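Local coordinates for protein alpha-1,6-mannanase (Bacteroides thetaiotaomicron, PDB 4V1S) that probably hydrolyses alpha-1,6-mannosidic linkages in mannans, as a family 76 glycoside hydrolase of a gut symbiont, at residues A[77-81]-A[127-131]. Residues are numbered along the deposited sequence; the frame is centred on the assembly and turned at random.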
ATOM      1  N   GLN A  77       6.958 -10.478  19.713  1.00 18.98           N
ATOM      2  CA  GLN A  77       7.916  -9.832  18.836  1.00 19.30           C
ATOM      3  C   GLN A  77       7.335  -8.503  18.413  1.00 15.34           C
ATOM      4  O   GLN A  77       6.118  -8.396  18.195  1.00 16.69           O
ATOM      5  CB  GLN A  77       8.127 -10.671  17.561  1.00 23.89           C
ATOM      6  N   VAL A  78       8.207  -7.508  18.248  1.00 14.90           N
ATOM      7  CA  VAL A  78       7.822  -6.259  17.639  0.50 13.48           C
ATOM      8  C   VAL A  78       7.364  -6.554  16.200  1.00 14.52           C
ATOM      9  O   VAL A  78       7.920  -7.431  15.520  1.00 15.47           O
ATOM     10  CB  VAL A  78       8.977  -5.229  17.620  0.50 12.10           C
ATOM     11  CG1 VAL A  78       8.464  -3.871  17.153  0.50  8.00           C
ATOM     12  CG2 VAL A  78       9.636  -5.076  18.989  0.50 14.36           C
ATOM     13  N   SER A  79       6.359  -5.818  15.748  1.00 12.01           N
ATOM     14  CA  SER A  79       5.820  -5.974  14.400  1.00 11.97           C
ATOM     15  C   SER A  79       6.833  -5.711  13.297  1.00 11.83           C
ATOM     16  O   SER A  79       7.726  -4.853  13.402  1.00 12.31           O
ATOM     17  CB  SER A  79       4.648  -5.028  14.206  1.00 12.37           C
ATOM     18  OG  SER A  79       5.011  -3.666  14.432  1.00 12.81           O
ATOM     19  N   PHE A  80       6.692  -6.473  12.218  1.00 13.40           N
ATOM     20  CA  PHE A  80       7.329  -6.132  10.972  1.00 11.97           C
ATOM     21  C   PHE A  80       6.793  -4.791  10.497  1.00 11.05           C
ATOM     22  O   PHE A  80       5.734  -4.341  10.912  1.00 11.46           O
ATOM     23  CB  PHE A  80       7.063  -7.194   9.922  1.00 13.32           C
ATOM     24  CG  PHE A  80       7.662  -8.539  10.250  1.00 14.90           C
ATOM     25  CD1 PHE A  80       9.025  -8.737  10.195  1.00 16.19           C
ATOM     26  CD2 PHE A  80       6.855  -9.615  10.593  1.00 14.53           C
ATOM     27  CE1 PHE A  80       9.589  -9.952  10.505  1.00 18.12           C
ATOM     28  CE2 PHE A  80       7.412 -10.848  10.881  1.00 16.51           C
ATOM     29  CZ  PHE A  80       8.786 -11.011  10.832  1.00 17.15           C
ATOM     30  N   ILE A  81       7.553  -4.138   9.632  1.00  9.97           N
ATOM     31  CA  ILE A  81       7.214  -2.783   9.235  1.00 10.76           C
ATOM     32  C   ILE A  81       5.829  -2.699   8.552  1.00 11.72           C
ATOM     33  O   ILE A  81       5.088  -1.696   8.717  1.00 10.99           O
ATOM     34  CB  ILE A  81       8.347  -2.164   8.380  1.00 10.26           C
ATOM     35  CG1 ILE A  81       8.206  -0.657   8.308  1.00 11.68           C
ATOM     36  CG2 ILE A  81       8.399  -2.773   6.980  1.00 11.66           C
ATOM     37  CD1 ILE A  81       9.388   0.018   7.640  1.00 13.59           C
ATOM     38  N   TYR A 127      14.868   1.839   5.219  1.00 12.64           N
ATOM     39  CA  TYR A 127      14.110   1.161   6.263  1.00 10.22           C
ATOM     40  C   TYR A 127      14.340  -0.371   6.229  1.00 10.19           C
ATOM     41  O   TYR A 127      14.478  -0.944   5.173  1.00 11.44           O
ATOM     42  CB  TYR A 127      12.609   1.417   6.106  1.00  9.46           C
ATOM     43  CG  TYR A 127      12.168   2.822   6.471  1.00 10.02           C
ATOM     44  CD1 TYR A 127      12.026   3.214   7.805  1.00  9.68           C
ATOM     45  CD2 TYR A 127      11.929   3.774   5.489  1.00 11.29           C
ATOM     46  CE1 TYR A 127      11.692   4.534   8.143  1.00 11.96           C
ATOM     47  CE2 TYR A 127      11.550   5.073   5.821  1.00 11.49           C
ATOM     48  CZ  TYR A 127      11.428   5.452   7.158  1.00 11.03           C
ATOM     49  OH  TYR A 127      11.060   6.748   7.462  1.00 14.44           O
ATOM     50  N   ALA A 128      14.362  -0.950   7.425  1.00 10.12           N
ATOM     51  CA  ALA A 128      14.426  -2.406   7.682  1.00 10.53           C
ATOM     52  C   ALA A 128      13.057  -2.971   8.012  1.00 10.78           C
ATOM     53  O   ALA A 128      12.132  -2.236   8.419  1.00 11.62           O
ATOM     54  CB  ALA A 128      15.428  -2.699   8.781  1.00 11.72           C
ATOM     55  N   THR A 129      12.962  -4.299   7.898  1.00 11.57           N
ATOM     56  CA  THR A 129      11.725  -4.977   8.146  1.00 11.95           C
ATOM     57  C   THR A 129      11.381  -5.008   9.644  1.00 12.50           C
ATOM     58  O   THR A 129      10.211  -5.060  10.022  1.00 12.84           O
ATOM     59  CB  THR A 129      11.745  -6.395   7.565  1.00 12.44           C
ATOM     60  OG1 THR A 129      10.400  -6.838   7.365  1.00 12.79           O
ATOM     61  CG2 THR A 129      12.564  -7.353   8.399  1.00 15.30           C
ATOM     62  N   LEU A 130      12.404  -4.957  10.482  1.00 12.99           N
ATOM     63  CA  LEU A 130      12.249  -4.894  11.931  1.00 12.09           C
ATOM     64  C   LEU A 130      13.068  -3.731  12.491  1.00 12.63           C
ATOM     65  O   LEU A 130      13.933  -3.186  11.817  1.00 13.38           O
ATOM     66  CB  LEU A 130      12.725  -6.216  12.544  1.00 14.15           C
ATOM     67  CG  LEU A 130      11.796  -7.430  12.410  1.00 16.49           C
ATOM     68  CD1 LEU A 130      12.526  -8.723  12.714  1.00 18.99           C
ATOM     69  CD2 LEU A 130      10.557  -7.288  13.289  1.00 17.29           C
ATOM     70  N   PRO A 131      12.806  -3.344  13.752  1.00 12.41           N
ATOM     71  CA  PRO A 131      13.599  -2.288  14.328  1.00 13.48           C
ATOM     72  C   PRO A 131      15.087  -2.558  14.229  1.00 12.78           C
ATOM     73  O   PRO A 131      15.535  -3.698  14.388  1.00 16.19           O
ATOM     74  CB  PRO A 131      13.124  -2.253  15.775  1.00 13.81           C
ATOM     75  CG  PRO A 131      11.665  -2.616  15.652  1.00 14.80           C
ATOM     76  CD  PRO A 131      11.684  -3.726  14.614  1.00 14.69           C
TER
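I81 and T129 join the two loops through one backbone hydrogen bond: the N of I81 donates to the carbonyl O of T129 at 2.8 Å. The bond is short but bent, 133° at the hydrogen, with the donor tilted out of the carbonyl plane. The same oxygen also takes a CA-H...O contact from F80 CA at 3.2 Å, so two consecutive residues converge on one acceptor. From here the I81 side chain runs out extended, CG1 anti to the backbone N (chi1 -163°), which carries CD1 along the other loop to 3.6 Å from A128 O and 3.8 Å from Y127 CB. F80 lies alongside T129, pointing the same way, and meets L130 at a slant. Its CD1 comes 3.7 Å from L130 CD2 and equally near T129 OG1, a hydroxyl already hydrogen-bonded to E144. L130 CD2 also packs against the backbone of V78 and S79, 3.5 Å from V78 O. Cutting L130 back to an alanine would probably open a gap beside these carbonyls and leave the F80 ring without its leucine support, freer to turn. Further out, in one of the two conformers of V78, its CG1 comes 3.8 Å from P131 CG; P131 also touches Y116. The contact ties the loop between helices 46-61 and 81-97 to the one running from strand 124-127 to helix 142-159, within the (alpha/alpha)6 barrel of helical hairpins expected for this family. I81 rests on E144 and T148 of helix 142-159, and Y127 touches both that helix and helix 162-177.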